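Local coordinates for centromeric protein-C, isoform A (Drosophila melanogaster, PDB 6O2K), which probably serves as a chromatin-protein adaptor at the centromere, and is represented here by its C-terminal cupin domain, which forms a dimer, at residues B[23-28]-B[39-44]; B[51-56]-B[65-70]; B[80-85]-B[119-124]. All blocks are in the same frame, centred on the assembly; numbering follows the deposited sequence. Where two conformers were deposited one is given.

The three contacts follow one another along the chain, each closing before the next opens. Contact 1 joins loop segments before and after strand 37-38, beyond helix 6-19, and contact 2 is the hairpin of strands 51-55 and 64-69 in the six-stranded antiparallel sheet. Contacts 1 and 2 have centres about 14 Å apart and touch through Leu43 and Ile44; both also reach the second subunit and so take part in the dimer. Contact 3 joins the two crossings between the six-stranded and four-stranded sheets, 79 to 85 and 119 to 124. It lies on the opposite side of the chain's centre from contact 1, their centres about 29 Å apart, with about 18 Å between the centres of contacts 2 and 3.

Contact 1 (B[23-28]-B[39-44]); sequences DAPPSA and SANELI
Asn41 ND2 donates to Pro26 O at 2.9 Å, the one hydrogen bond between segments 23-28 and 39-44. The bond is nearly straight, 170° at the hydrogen; the donor approaches almost along the C=O axis, and the oxygen lies practically in the plane of the Asn41 amide. Asn41 CG stands anti to the backbone N (chi1 174°), where it meets Ala28, and Asn41 CB itself rests 3.4 Å from Pro26 O. The methyl of Ala28 packs against the amide, its CB 3.6 Å from Asn41 CG and only slightly farther from OD1 and ND2, so the group is held at its nitrogen and covered by a methyl.

Two structural elements illustrate how irregular segments can dock without a shared sheet. Residues 24-27 run in an extended, polyproline II-like conformation, whereas 40-42 form a short 3-10 segment, with Glu42 N bonded to Ser39 O and Leu43 N to Ala40 O. The prolines turn ring carbons toward this segment: Pro26 CG lies 3.8 Å from Ala40 CB and 3.7 Å from Ala40 O, and Pro26 CB meets the same methyl. Pro25 touches more loosely, through CB near Asn41 ND2.

The ring of Pro26 also rests on Leu14 and Trp17 of helix 6-19, while Leu43 packs on Trp17 as well. From the second subunit, Asp115 accepts a hydrogen bond from Ala40 N, and Arg112 donates one to Ala28 O.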
# COMPACT_ATOMS: atom_id res chain seq x y z
N ASP B 23 12.06 -4.76 16.48
CA ASP B 23 12.69 -6.03 16.16
C ASP B 23 11.69 -7.18 16.09
O ASP B 23 12.06 -8.27 15.65
CB ASP B 23 13.76 -6.36 17.19
CG ASP B 23 13.17 -6.56 18.58
OD1 ASP B 23 13.15 -7.72 19.06
OD2 ASP B 23 12.72 -5.56 19.18
N ALA B 24 10.47 -6.98 16.56
CA ALA B 24 9.44 -8.00 16.40
C ALA B 24 8.89 -7.91 14.98
O ALA B 24 8.44 -6.84 14.58
CB ALA B 24 8.32 -7.80 17.41
N PRO B 25 8.92 -8.99 14.21
CA PRO B 25 8.37 -8.95 12.85
C PRO B 25 6.85 -8.94 12.88
O PRO B 25 6.24 -9.34 13.89
CB PRO B 25 8.91 -10.24 12.21
CG PRO B 25 9.05 -11.17 13.36
CD PRO B 25 9.50 -10.31 14.52
N PRO B 26 6.21 -8.50 11.80
CA PRO B 26 4.75 -8.63 11.72
C PRO B 26 4.33 -10.08 11.96
O PRO B 26 5.10 -11.01 11.72
CB PRO B 26 4.42 -8.18 10.29
CG PRO B 26 5.64 -7.47 9.80
CD PRO B 26 6.80 -8.07 10.53
N SER B 27 3.11 -10.25 12.45
CA SER B 27 2.65 -11.58 12.81
C SER B 27 2.47 -12.46 11.57
O SER B 27 2.11 -11.99 10.49
CB SER B 27 1.32 -11.48 13.56
OG SER B 27 0.45 -10.55 12.94
N ALA B 28 2.75 -13.75 11.72
CA ALA B 28 2.58 -14.67 10.61
C ALA B 28 1.16 -15.25 10.61
O ALA B 28 0.34 -14.97 11.50
CB ALA B 28 3.64 -15.77 10.67
N SER B 39 2.92 -12.63 2.86
CA SER B 39 2.71 -12.08 4.19
C SER B 39 3.78 -11.04 4.52
O SER B 39 4.91 -11.13 4.06
CB SER B 39 2.71 -13.18 5.24
OG SER B 39 4.02 -13.72 5.40
N ALA B 40 3.41 -10.05 5.34
CA ALA B 40 4.40 -9.08 5.78
C ALA B 40 5.48 -9.75 6.63
O ALA B 40 6.62 -9.28 6.68
CB ALA B 40 3.74 -7.94 6.56
N ASN B 41 5.12 -10.84 7.31
CA ASN B 41 6.08 -11.58 8.12
C ASN B 41 7.27 -12.07 7.29
O ASN B 41 8.39 -12.22 7.81
CB ASN B 41 5.35 -12.75 8.79
CG ASN B 41 6.28 -13.67 9.54
OD1 ASN B 41 6.83 -14.62 8.97
ND2 ASN B 41 6.45 -13.40 10.83
N GLU B 42 7.05 -12.32 6.00
CA GLU B 42 8.10 -12.83 5.12
C GLU B 42 9.06 -11.75 4.63
O GLU B 42 10.13 -12.09 4.11
CB GLU B 42 7.44 -13.53 3.92
CG GLU B 42 8.36 -14.43 3.09
CD GLU B 42 7.71 -14.92 1.80
OE1 GLU B 42 6.54 -14.56 1.53
OE2 GLU B 42 8.36 -15.66 1.03
N LEU B 43 8.71 -10.47 4.78
CA LEU B 43 9.55 -9.40 4.26
C LEU B 43 10.90 -9.39 4.95
O LEU B 43 10.99 -9.62 6.15
CB LEU B 43 8.87 -8.04 4.48
CG LEU B 43 7.56 -7.77 3.74
CD1 LEU B 43 6.92 -6.53 4.30
CD2 LEU B 43 7.84 -7.62 2.26
N ILE B 44 11.95 -9.09 4.19
CA ILE B 44 13.29 -8.89 4.75
C ILE B 44 13.95 -7.77 3.96
O ILE B 44 13.93 -7.77 2.72
CB ILE B 44 14.15 -10.17 4.73
CG1 ILE B 44 13.59 -11.22 5.71
CG2 ILE B 44 15.59 -9.85 5.09
CD1 ILE B 44 13.64 -10.80 7.18

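Contact 2 (B[51-56]-B[65-70]); sequences IDYAFY and GYMRFK
Different first torsions bring Asp52 and Arg68 together: Asp52 turns CG beside its backbone N (chi1 -77°), while Arg68 carries CG anti to its own N and then bends at chi3 (-81°), which turns NE out of the line of the chain. The guanidinium meets the carboxylate in a salt bridge, Arg68 NH2 to Asp52 OD1 at 3.1 Å. The oxygen lies at the guanidinium edge, in its plane; the donor stands above the carboxylate plane, and the two flat groups are 83° apart.

Beneath these side chains runs an antiparallel ladder, an example of the beta hairpin. Asp52 pairs with Arg68 and Ala54 with Tyr66 as hydrogen-bonded pairs; in each the shorter bond is 2.8 Å, Arg68 N to Asp52 O and Tyr66 N to Ala54 O. The non-hydrogen-bonded pairs alternate with them and send Tyr53 and Met67 to the other face. There Met67 CG lies 3.6 Å from Tyr53 CE2, and the sulfur makes an oblique Met-aromatic contact with that ring. Farther along, the Phe55 ring lies close against the bare backbone of Gly65, CD2 3.5 Å from Gly65 CA.

At the same end, the tyrosine hydroxyls meet: Tyr56 OH and Tyr66 OH are 2.7 Å apart, each in the plane of the other's ring, and the rings meet obliquely through their CE2 atoms. Gly114 O of the second subunit also bonds Tyr56 OH.

Arg68 reaches the C-terminal end of helix 6-19 through Leu18 O and Trp17 O, and Tyr53 OH bonds Arg75 of strand 74-79. Within the six-stranded antiparallel sheet of the cupin domain, the hairpin lies between strand 46-48, paired at Tyr53, and strand 135-141, paired at Gly65, Met67 and Phe69.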
# COMPACT_ATOMS: atom_id res chain seq x y z
N ILE B 51 20.26 2.37 0.83
CA ILE B 51 18.82 2.43 1.02
C ILE B 51 18.31 1.02 1.29
O ILE B 51 18.73 0.08 0.61
CB ILE B 51 18.11 3.03 -0.20
CG1 ILE B 51 18.53 4.48 -0.38
CG2 ILE B 51 16.61 2.93 -0.06
CD1 ILE B 51 18.62 4.88 -1.79
N ASP B 52 17.40 0.88 2.27
CA ASP B 52 16.88 -0.44 2.60
C ASP B 52 15.65 -0.73 1.73
O ASP B 52 14.75 0.11 1.65
CB ASP B 52 16.53 -0.53 4.09
CG ASP B 52 17.77 -0.71 4.99
OD1 ASP B 52 17.71 -0.34 6.19
OD2 ASP B 52 18.80 -1.21 4.49
N TYR B 53 15.62 -1.88 1.07
CA TYR B 53 14.50 -2.29 0.23
C TYR B 53 13.93 -3.62 0.72
O TYR B 53 14.69 -4.52 1.08
CB TYR B 53 14.91 -2.46 -1.24
CG TYR B 53 15.43 -1.22 -1.90
CD1 TYR B 53 16.79 -0.92 -1.87
CD2 TYR B 53 14.58 -0.35 -2.57
CE1 TYR B 53 17.28 0.22 -2.48
CE2 TYR B 53 15.06 0.80 -3.18
CZ TYR B 53 16.41 1.08 -3.13
OH TYR B 53 16.91 2.21 -3.74
N ALA B 54 12.61 -3.77 0.68
CA ALA B 54 12.01 -5.07 0.95
C ALA B 54 10.81 -5.26 0.04
O ALA B 54 9.87 -4.47 0.09
CB ALA B 54 11.62 -5.21 2.43
N PHE B 55 10.82 -6.31 -0.78
CA PHE B 55 9.69 -6.55 -1.68
C PHE B 55 8.92 -7.81 -1.29
O PHE B 55 9.50 -8.80 -0.83
CB PHE B 55 10.16 -6.67 -3.14
CG PHE B 55 10.44 -5.35 -3.77
CD1 PHE B 55 11.65 -4.71 -3.58
CD2 PHE B 55 9.47 -4.72 -4.54
CE1 PHE B 55 11.91 -3.48 -4.16
CE2 PHE B 55 9.72 -3.49 -5.12
CZ PHE B 55 10.93 -2.87 -4.92
N TYR B 56 7.60 -7.74 -1.46
CA TYR B 56 6.78 -8.94 -1.33
C TYR B 56 7.21 -9.97 -2.36
O TYR B 56 7.47 -9.64 -3.53
CB TYR B 56 5.30 -8.60 -1.51
CG TYR B 56 4.72 -7.76 -0.39
CD1 TYR B 56 4.27 -8.36 0.79
CD2 TYR B 56 4.60 -6.38 -0.52
CE1 TYR B 56 3.73 -7.60 1.81
CE2 TYR B 56 4.05 -5.62 0.50
CZ TYR B 56 3.63 -6.23 1.66
OH TYR B 56 3.09 -5.47 2.68
N GLY B 65 6.66 -3.27 -2.99
CA GLY B 65 7.62 -3.34 -1.90
C GLY B 65 7.73 -2.03 -1.16
O GLY B 65 6.92 -1.12 -1.34
N TYR B 66 8.75 -1.94 -0.31
CA TYR B 66 8.98 -0.77 0.53
C TYR B 66 10.42 -0.30 0.38
O TYR B 66 11.35 -1.12 0.27
CB TYR B 66 8.71 -1.07 2.02
CG TYR B 66 7.29 -1.52 2.28
CD1 TYR B 66 6.27 -0.60 2.42
CD2 TYR B 66 6.98 -2.87 2.37
CE1 TYR B 66 4.95 -1.01 2.64
CE2 TYR B 66 5.69 -3.30 2.60
CZ TYR B 66 4.67 -2.37 2.73
OH TYR B 66 3.39 -2.82 2.94
N MET B 67 10.59 1.02 0.40
CA MET B 67 11.88 1.67 0.54
C MET B 67 11.93 2.36 1.90
O MET B 67 11.04 3.15 2.23
CB MET B 67 12.10 2.71 -0.56
CG MET B 67 11.97 2.18 -1.96
SD MET B 67 12.43 3.50 -3.11
CE MET B 67 11.71 2.90 -4.65
N ARG B 68 12.97 2.05 2.67
CA ARG B 68 13.23 2.62 3.99
C ARG B 68 14.42 3.56 3.86
O ARG B 68 15.52 3.14 3.44
CB ARG B 68 13.52 1.52 5.01
CG ARG B 68 13.85 2.04 6.40
CD ARG B 68 14.65 1.01 7.20
NE ARG B 68 13.79 -0.01 7.79
CZ ARG B 68 14.19 -1.25 8.08
NH1 ARG B 68 13.33 -2.10 8.62
NH2 ARG B 68 15.43 -1.64 7.82
N PHE B 69 14.18 4.83 4.21
CA PHE B 69 15.16 5.90 4.08
C PHE B 69 15.61 6.34 5.46
O PHE B 69 14.79 6.63 6.34
CB PHE B 69 14.59 7.12 3.37
CG PHE B 69 14.48 6.99 1.87
CD1 PHE B 69 13.56 6.11 1.32
CD2 PHE B 69 15.26 7.77 1.03
CE1 PHE B 69 13.42 6.01 -0.06
CE2 PHE B 69 15.13 7.68 -0.36
CZ PHE B 69 14.22 6.78 -0.90
N LYS B 70 16.92 6.43 5.62
CA LYS B 70 17.51 7.00 6.80
C LYS B 70 17.22 8.50 6.85
O LYS B 70 16.81 9.08 5.84
CB LYS B 70 19.01 6.74 6.77
CG LYS B 70 19.31 5.30 6.76
CD LYS B 70 18.79 4.82 8.06
CE LYS B 70 19.12 3.36 8.19
NZ LYS B 70 18.56 2.93 9.48

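Contact 3 (B[80-85]-B[119-124]); sequences AKVHPL and IDRGTR
Arg121 lays its guanidinium against two carbonyls of segment 80-85: Val82 O sits over one face, toward the rim, and Lys81 O at the edge, near the plane. The edge contact is the hydrogen bond, Arg121 NE to Lys81 O at 3.3 Å; Val82 O is similarly close to NE, but at a poor angle. An arm extended from CG to NE delivers the group there.

Residues 120-123 form a type II beta turn, closed by Thr123 N to Asp120 O, with Gly122 at its third position. Ala80 spans this turn with two backbone bonds, Gly122 N to Ala80 O at 2.7 Å and Ala80 N to Thr123 O at 2.9 Å, and rests its methyl 3.6 Å from Asp120 O. These bonds continue the pairing of strands 74-79 and 124-129, neighbours in the four-stranded sheet, just past their ends.

The second link belongs to the six-stranded sheet, where Leu85 and Ile119 are an antiparallel hydrogen-bonded pair. Leu85 holds CG between N and the carbonyl carbon (chi1 56°) and lies side by side with Ile119, pointing the same way, its CD1 closer than usual to Ile119 CG1 at 3.4 Å. Both side chains also lean on Tyr125.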
# COMPACT_ATOMS: atom_id res chain seq x y z
N ALA B 80 12.82 5.42 -14.94
CA ALA B 80 11.82 4.34 -14.96
C ALA B 80 11.85 3.72 -16.36
O ALA B 80 10.98 3.94 -17.19
CB ALA B 80 10.43 4.86 -14.60
N LYS B 81 12.90 2.92 -16.59
CA LYS B 81 13.25 2.50 -17.95
C LYS B 81 12.22 1.53 -18.53
O LYS B 81 11.90 1.61 -19.72
CB LYS B 81 14.64 1.88 -17.92
CG LYS B 81 15.26 1.55 -19.26
CD LYS B 81 16.68 0.99 -19.06
CE LYS B 81 17.07 0.04 -20.19
NZ LYS B 81 18.40 -0.62 -19.98
N VAL B 82 11.72 0.60 -17.72
CA VAL B 82 10.84 -0.48 -18.17
C VAL B 82 9.47 -0.39 -17.53
O VAL B 82 8.44 -0.42 -18.22
CB VAL B 82 11.48 -1.87 -17.91
CG1 VAL B 82 10.50 -2.99 -18.30
CG2 VAL B 82 12.79 -2.02 -18.65
N HIS B 83 9.42 -0.31 -16.18
CA HIS B 83 8.15 -0.31 -15.49
C HIS B 83 7.83 1.06 -14.92
O HIS B 83 8.65 1.62 -14.18
CB HIS B 83 8.16 -1.35 -14.35
CG HIS B 83 8.24 -2.76 -14.84
ND1 HIS B 83 7.15 -3.40 -15.40
CD2 HIS B 83 9.26 -3.64 -14.89
CE1 HIS B 83 7.51 -4.62 -15.76
NE2 HIS B 83 8.78 -4.79 -15.46
N PRO B 84 6.67 1.63 -15.24
CA PRO B 84 6.20 2.80 -14.48
C PRO B 84 5.97 2.39 -13.03
O PRO B 84 5.86 1.21 -12.71
CB PRO B 84 4.88 3.17 -15.16
CG PRO B 84 4.76 2.30 -16.37
CD PRO B 84 5.64 1.10 -16.13
N LEU B 85 5.91 3.38 -12.15
CA LEU B 85 5.66 3.02 -10.77
C LEU B 85 4.82 4.08 -10.08
O LEU B 85 4.61 5.18 -10.61
CB LEU B 85 6.97 2.76 -10.03
CG LEU B 85 8.09 3.79 -9.96
CD1 LEU B 85 7.70 4.77 -8.93
CD2 LEU B 85 9.34 3.06 -9.52
N ILE B 119 4.84 7.82 -11.51
CA ILE B 119 6.07 7.98 -12.28
C ILE B 119 5.86 7.23 -13.59
O ILE B 119 5.82 5.99 -13.61
CB ILE B 119 7.29 7.43 -11.53
CG1 ILE B 119 7.37 7.94 -10.09
CG2 ILE B 119 8.61 7.70 -12.31
CD1 ILE B 119 7.87 9.35 -9.94
N ASP B 120 5.74 7.97 -14.70
CA ASP B 120 5.52 7.34 -15.99
C ASP B 120 6.80 6.67 -16.52
O ASP B 120 7.92 6.98 -16.11
CB ASP B 120 5.03 8.36 -17.02
CG ASP B 120 3.77 9.07 -16.56
OD1 ASP B 120 2.76 8.39 -16.32
OD2 ASP B 120 3.81 10.31 -16.40
N ARG B 121 6.60 5.76 -17.46
CA ARG B 121 7.73 5.13 -18.11
C ARG B 121 8.62 6.18 -18.77
O ARG B 121 8.13 7.10 -19.42
CB ARG B 121 7.23 4.11 -19.14
CG ARG B 121 8.35 3.30 -19.78
CD ARG B 121 7.80 2.11 -20.53
NE ARG B 121 8.86 1.22 -20.95
CZ ARG B 121 8.67 0.06 -21.57
NH1 ARG B 121 7.44 -0.35 -21.85
NH2 ARG B 121 9.71 -0.69 -21.91
N GLY B 122 9.93 6.06 -18.54
CA GLY B 122 10.91 6.97 -19.10
C GLY B 122 11.22 8.19 -18.24
O GLY B 122 12.20 8.88 -18.53
N THR B 123 10.42 8.46 -17.21
CA THR B 123 10.67 9.61 -16.34
C THR B 123 11.92 9.37 -15.50
O THR B 123 12.17 8.26 -15.03
CB THR B 123 9.45 9.87 -15.46
OG1 THR B 123 8.41 10.43 -16.26
CG2 THR B 123 9.76 10.82 -14.29
N ARG B 124 12.73 10.41 -15.34
CA ARG B 124 13.88 10.38 -14.44
C ARG B 124 13.45 10.97 -13.11
O ARG B 124 12.89 12.07 -13.07
CB ARG B 124 15.06 11.15 -15.02
CG ARG B 124 15.68 10.47 -16.23
CD ARG B 124 16.96 11.15 -16.70
NE ARG B 124 17.37 10.62 -18.00
CZ ARG B 124 18.04 9.48 -18.16
NH1 ARG B 124 18.36 9.07 -19.38
NH2 ARG B 124 18.40 8.75 -17.11